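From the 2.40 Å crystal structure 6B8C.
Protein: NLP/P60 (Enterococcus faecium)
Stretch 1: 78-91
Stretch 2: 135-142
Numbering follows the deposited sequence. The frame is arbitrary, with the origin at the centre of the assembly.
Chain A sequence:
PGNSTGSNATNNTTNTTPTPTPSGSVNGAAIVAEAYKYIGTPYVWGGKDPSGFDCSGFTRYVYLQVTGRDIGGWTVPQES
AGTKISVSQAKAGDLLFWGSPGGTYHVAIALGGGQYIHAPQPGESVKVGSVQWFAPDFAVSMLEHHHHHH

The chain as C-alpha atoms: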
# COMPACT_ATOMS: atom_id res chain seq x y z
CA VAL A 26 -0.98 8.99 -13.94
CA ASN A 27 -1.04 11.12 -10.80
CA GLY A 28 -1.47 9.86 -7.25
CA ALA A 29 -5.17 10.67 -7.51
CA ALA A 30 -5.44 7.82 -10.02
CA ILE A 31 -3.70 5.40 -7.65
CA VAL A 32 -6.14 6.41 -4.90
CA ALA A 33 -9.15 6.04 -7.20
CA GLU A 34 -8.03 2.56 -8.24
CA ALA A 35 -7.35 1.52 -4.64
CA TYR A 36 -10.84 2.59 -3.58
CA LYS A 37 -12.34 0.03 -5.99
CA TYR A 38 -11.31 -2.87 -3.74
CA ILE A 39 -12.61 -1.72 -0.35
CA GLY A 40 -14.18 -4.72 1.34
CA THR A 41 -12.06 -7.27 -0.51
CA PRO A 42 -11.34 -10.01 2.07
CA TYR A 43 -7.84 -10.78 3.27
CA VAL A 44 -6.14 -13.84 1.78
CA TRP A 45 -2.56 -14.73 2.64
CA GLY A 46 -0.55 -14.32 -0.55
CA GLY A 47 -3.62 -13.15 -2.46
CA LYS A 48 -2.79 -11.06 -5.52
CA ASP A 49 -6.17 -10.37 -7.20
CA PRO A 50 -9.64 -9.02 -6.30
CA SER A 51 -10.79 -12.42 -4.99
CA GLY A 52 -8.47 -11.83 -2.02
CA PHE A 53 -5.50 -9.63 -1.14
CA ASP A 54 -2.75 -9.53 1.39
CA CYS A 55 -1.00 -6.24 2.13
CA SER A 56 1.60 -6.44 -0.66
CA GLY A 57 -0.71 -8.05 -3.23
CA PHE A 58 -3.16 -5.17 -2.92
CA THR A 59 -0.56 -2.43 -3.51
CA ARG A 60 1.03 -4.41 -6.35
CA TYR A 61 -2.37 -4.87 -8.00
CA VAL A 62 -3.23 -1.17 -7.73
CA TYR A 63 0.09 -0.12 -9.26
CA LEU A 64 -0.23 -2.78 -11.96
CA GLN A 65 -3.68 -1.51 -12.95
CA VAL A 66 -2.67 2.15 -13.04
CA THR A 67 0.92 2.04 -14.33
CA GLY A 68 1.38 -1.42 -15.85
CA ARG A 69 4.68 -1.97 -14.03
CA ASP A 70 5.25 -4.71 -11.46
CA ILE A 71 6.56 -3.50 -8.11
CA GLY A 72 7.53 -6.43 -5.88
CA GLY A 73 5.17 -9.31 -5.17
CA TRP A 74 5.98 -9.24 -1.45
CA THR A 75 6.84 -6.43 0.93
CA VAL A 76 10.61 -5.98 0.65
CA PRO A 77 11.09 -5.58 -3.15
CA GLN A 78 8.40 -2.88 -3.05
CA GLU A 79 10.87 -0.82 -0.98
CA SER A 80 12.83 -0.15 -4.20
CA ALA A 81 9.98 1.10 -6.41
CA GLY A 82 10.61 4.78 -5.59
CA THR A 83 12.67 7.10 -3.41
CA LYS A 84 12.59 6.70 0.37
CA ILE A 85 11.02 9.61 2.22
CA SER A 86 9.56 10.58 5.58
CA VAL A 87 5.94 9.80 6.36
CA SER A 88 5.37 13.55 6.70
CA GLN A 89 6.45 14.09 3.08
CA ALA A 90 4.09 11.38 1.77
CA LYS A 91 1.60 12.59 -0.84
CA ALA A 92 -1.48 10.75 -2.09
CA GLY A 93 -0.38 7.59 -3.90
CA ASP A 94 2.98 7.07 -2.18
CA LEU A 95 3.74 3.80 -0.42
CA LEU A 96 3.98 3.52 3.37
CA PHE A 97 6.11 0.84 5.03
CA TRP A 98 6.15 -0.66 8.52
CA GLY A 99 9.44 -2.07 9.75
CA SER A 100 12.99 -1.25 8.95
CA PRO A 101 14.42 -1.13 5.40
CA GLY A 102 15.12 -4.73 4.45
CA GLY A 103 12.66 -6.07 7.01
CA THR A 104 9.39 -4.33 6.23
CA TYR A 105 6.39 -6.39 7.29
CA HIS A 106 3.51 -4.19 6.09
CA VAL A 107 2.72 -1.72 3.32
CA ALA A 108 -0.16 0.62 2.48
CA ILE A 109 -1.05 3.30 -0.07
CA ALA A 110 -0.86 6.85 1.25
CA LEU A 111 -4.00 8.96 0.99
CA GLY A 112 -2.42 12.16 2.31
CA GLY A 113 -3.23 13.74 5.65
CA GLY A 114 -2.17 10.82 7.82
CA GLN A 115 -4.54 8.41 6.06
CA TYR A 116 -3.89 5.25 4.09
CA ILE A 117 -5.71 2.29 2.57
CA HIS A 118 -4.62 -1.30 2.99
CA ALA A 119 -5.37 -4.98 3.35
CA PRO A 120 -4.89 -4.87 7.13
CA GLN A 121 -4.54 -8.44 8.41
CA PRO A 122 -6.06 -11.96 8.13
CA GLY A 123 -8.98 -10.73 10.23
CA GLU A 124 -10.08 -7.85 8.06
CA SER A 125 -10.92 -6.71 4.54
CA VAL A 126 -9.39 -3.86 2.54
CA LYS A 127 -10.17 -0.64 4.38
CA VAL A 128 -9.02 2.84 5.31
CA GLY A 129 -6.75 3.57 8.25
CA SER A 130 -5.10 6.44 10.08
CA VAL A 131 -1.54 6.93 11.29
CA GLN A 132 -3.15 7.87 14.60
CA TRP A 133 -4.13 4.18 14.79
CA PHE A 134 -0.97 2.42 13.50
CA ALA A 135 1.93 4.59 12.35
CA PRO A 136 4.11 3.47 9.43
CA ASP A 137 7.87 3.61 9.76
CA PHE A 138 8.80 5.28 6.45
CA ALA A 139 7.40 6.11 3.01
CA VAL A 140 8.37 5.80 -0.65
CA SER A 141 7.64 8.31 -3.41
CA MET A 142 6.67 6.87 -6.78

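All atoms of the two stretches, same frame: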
# COMPACT_ATOMS: atom_id res chain seq x y z
N GLN A 78 9.14 -4.12 -2.88
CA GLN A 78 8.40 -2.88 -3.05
C GLN A 78 9.09 -1.69 -2.41
O GLN A 78 8.71 -0.55 -2.70
CB GLN A 78 6.99 -3.05 -2.47
CG GLN A 78 6.20 -4.17 -3.12
CD GLN A 78 4.71 -4.09 -2.84
OE1 GLN A 78 4.25 -3.23 -2.09
NE2 GLN A 78 3.95 -4.99 -3.45
N GLU A 79 10.09 -1.92 -1.56
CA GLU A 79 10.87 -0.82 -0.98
C GLU A 79 11.77 -0.14 -2.00
O GLU A 79 12.31 0.93 -1.70
CB GLU A 79 11.72 -1.34 0.17
CG GLU A 79 10.94 -1.98 1.31
CD GLU A 79 11.85 -2.69 2.30
OE1 GLU A 79 11.49 -3.78 2.77
OE2 GLU A 79 12.95 -2.15 2.59
N SER A 80 11.95 -0.72 -3.19
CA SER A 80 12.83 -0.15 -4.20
C SER A 80 12.09 0.62 -5.29
O SER A 80 12.74 1.25 -6.13
CB SER A 80 13.67 -1.26 -4.86
OG SER A 80 14.34 -2.04 -3.89
N ALA A 81 10.76 0.59 -5.29
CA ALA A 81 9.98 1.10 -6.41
C ALA A 81 10.02 2.62 -6.54
O ALA A 81 9.58 3.14 -7.57
CB ALA A 81 8.53 0.63 -6.27
N GLY A 82 10.53 3.33 -5.54
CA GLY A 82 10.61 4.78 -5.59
C GLY A 82 11.75 5.27 -4.73
O GLY A 82 12.71 4.54 -4.48
N THR A 83 11.64 6.50 -4.26
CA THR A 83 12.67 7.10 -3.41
C THR A 83 12.16 7.18 -1.97
O THR A 83 11.05 7.65 -1.72
CB THR A 83 13.06 8.50 -3.91
OG1 THR A 83 13.83 9.17 -2.91
CG2 THR A 83 11.83 9.33 -4.25
N LYS A 84 12.97 6.69 -1.03
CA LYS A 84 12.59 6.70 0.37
C LYS A 84 12.40 8.13 0.87
O LYS A 84 13.07 9.06 0.42
CB LYS A 84 13.64 5.99 1.22
CG LYS A 84 13.49 4.48 1.22
CD LYS A 84 14.64 3.80 1.95
CE LYS A 84 14.40 2.31 2.07
NZ LYS A 84 14.05 1.70 0.76
N ILE A 85 11.47 8.29 1.80
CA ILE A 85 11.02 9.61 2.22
C ILE A 85 10.36 9.48 3.59
O ILE A 85 9.99 8.38 4.02
CB ILE A 85 10.07 10.23 1.16
CG1 ILE A 85 10.16 11.75 1.16
CG2 ILE A 85 8.63 9.77 1.38
CD1 ILE A 85 9.45 12.40 -0.02
N SER A 86 10.23 10.60 4.29
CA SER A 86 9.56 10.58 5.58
C SER A 86 8.05 10.45 5.39
O SER A 86 7.50 10.79 4.34
CB SER A 86 9.88 11.84 6.38
OG SER A 86 8.99 12.90 6.06
N VAL A 87 7.39 9.94 6.43
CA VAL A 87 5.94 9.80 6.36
C VAL A 87 5.27 11.17 6.27
O VAL A 87 4.18 11.30 5.69
CB VAL A 87 5.43 9.00 7.58
CG1 VAL A 87 3.94 8.74 7.48
CG2 VAL A 87 6.20 7.68 7.70
N SER A 88 5.91 12.20 6.81
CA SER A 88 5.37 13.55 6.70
C SER A 88 5.32 14.01 5.25
O SER A 88 4.36 14.66 4.82
CB SER A 88 6.21 14.53 7.53
OG SER A 88 6.31 14.10 8.88
N GLN A 89 6.34 13.67 4.47
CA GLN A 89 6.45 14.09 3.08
C GLN A 89 5.78 13.12 2.12
O GLN A 89 6.14 13.07 0.93
CB GLN A 89 7.93 14.26 2.71
CG GLN A 89 8.68 15.14 3.70
CD GLN A 89 10.19 14.97 3.62
OE1 GLN A 89 10.71 14.41 2.66
NE2 GLN A 89 10.89 15.45 4.64
N ALA A 90 4.80 12.34 2.60
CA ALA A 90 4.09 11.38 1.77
C ALA A 90 2.85 12.04 1.19
O ALA A 90 1.98 12.51 1.93
CB ALA A 90 3.71 10.14 2.58
N LYS A 91 2.77 12.09 -0.14
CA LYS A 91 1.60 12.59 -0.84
C LYS A 91 0.68 11.42 -1.22
O LYS A 91 1.04 10.25 -1.08
CB LYS A 91 2.01 13.40 -2.07
CG LYS A 91 3.02 14.51 -1.75
CD LYS A 91 3.54 15.21 -3.00
CE LYS A 91 2.50 16.12 -3.64
NZ LYS A 91 3.07 16.92 -4.76
N ALA A 135 1.06 3.68 13.09
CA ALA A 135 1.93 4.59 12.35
C ALA A 135 2.93 3.81 11.52
O ALA A 135 3.61 2.92 12.05
CB ALA A 135 2.67 5.52 13.30
N PRO A 136 3.07 4.12 10.23
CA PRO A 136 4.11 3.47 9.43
C PRO A 136 5.48 4.01 9.78
O PRO A 136 5.63 5.09 10.37
CB PRO A 136 3.72 3.82 7.99
CG PRO A 136 3.00 5.11 8.11
CD PRO A 136 2.29 5.09 9.45
N ASP A 137 6.50 3.25 9.41
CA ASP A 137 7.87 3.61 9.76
C ASP A 137 8.51 4.54 8.73
O ASP A 137 9.19 5.50 9.12
CB ASP A 137 8.72 2.35 9.94
CG ASP A 137 8.33 1.56 11.18
OD1 ASP A 137 8.40 2.12 12.30
OD2 ASP A 137 7.93 0.38 11.04
N PHE A 138 8.32 4.31 7.43
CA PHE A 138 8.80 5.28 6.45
C PHE A 138 7.87 5.26 5.24
O PHE A 138 6.85 4.57 5.23
CB PHE A 138 10.27 5.03 6.07
CG PHE A 138 10.53 3.68 5.46
CD1 PHE A 138 10.92 2.61 6.25
CD2 PHE A 138 10.42 3.48 4.09
CE1 PHE A 138 11.17 1.37 5.70
CE2 PHE A 138 10.67 2.24 3.53
CZ PHE A 138 11.04 1.19 4.33
N ALA A 139 8.22 6.03 4.20
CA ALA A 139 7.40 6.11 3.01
C ALA A 139 8.31 6.07 1.78
O ALA A 139 9.53 6.17 1.88
CB ALA A 139 6.53 7.37 3.00
N VAL A 140 7.68 5.93 0.62
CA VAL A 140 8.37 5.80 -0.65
C VAL A 140 7.58 6.57 -1.69
O VAL A 140 6.39 6.31 -1.90
CB VAL A 140 8.53 4.32 -1.08
CG1 VAL A 140 8.94 4.23 -2.53
CG2 VAL A 140 9.54 3.62 -0.19
N SER A 141 8.23 7.56 -2.31
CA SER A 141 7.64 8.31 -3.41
C SER A 141 7.77 7.53 -4.71
O SER A 141 8.78 6.85 -4.95
CB SER A 141 8.31 9.67 -3.55
OG SER A 141 8.21 10.44 -2.37
N MET A 142 6.75 7.63 -5.55
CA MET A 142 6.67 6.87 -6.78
C MET A 142 6.56 7.80 -7.99
O MET A 142 5.54 8.45 -8.20
CB MET A 142 5.46 5.93 -6.74
CG MET A 142 5.30 5.21 -5.40
SD MET A 142 6.38 3.79 -5.22
CE MET A 142 5.76 2.74 -6.53

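Residues 83–85 and 138–141 form two short antiparallel strands whose N-to-C directions lie 142° apart, with their axes approaching to 4.4 Å. Two hydrogen-bonded pairs, Thr83 with Ser141 and Ile85 with Ala139, flank the non-hydrogen-bonded pair of Lys84 and Val140, whose CA atoms are 4.4 Å apart. In each outer pair the amide and carbonyl of one residue face those of its partner, so two bonds close a small ring. Ser141 N donates to Thr83 O at 2.9 Å, and Thr83 N returns a bond to Ser141 O at 3.0 Å, although the position of that carbonyl is less certain. Likewise, Ile85 N lies 2.9 Å from Ala139 O and Ala139 N lies 2.9 Å from Ile85 O. Beyond the strand, a type I turn from Val87 to Ala90 redirects the first stretch; Gln89 N also bonds Ser86 OG at 3.2 Å.

The alternation of the strands sorts the side chains between two faces. Thr83, Ile85, Ala139 and Ser141 share one. Here Ile85 CG2 packs 3.6 Å from Ala139 CB, and Ile85 CD1 reaches Ser141 OG at 3.3 Å, a van der Waals approach because a methyl offers no polar hydrogen. The small Ala139 is also met by Ala90, with their CB atoms 4.0 Å apart.

Lys84 and Val140 occupy the other face, where Lys84 CG lies 4.3 Å from Val140 CG2. The extended lysine chain carries its CE to 4.0 Å from Phe138 CE2, while the carboxylate of Glu79 approaches the edge of the same ring, OE2 to CZ, at 4.2 Å. Apolar contacts extend the interface beyond the paired residues: Val87 CG1 packs 3.8 Å from Pro136 CG, and Ala81 CB meets Met142 CE at 3.5 Å. Together the stretches bury 675 Å².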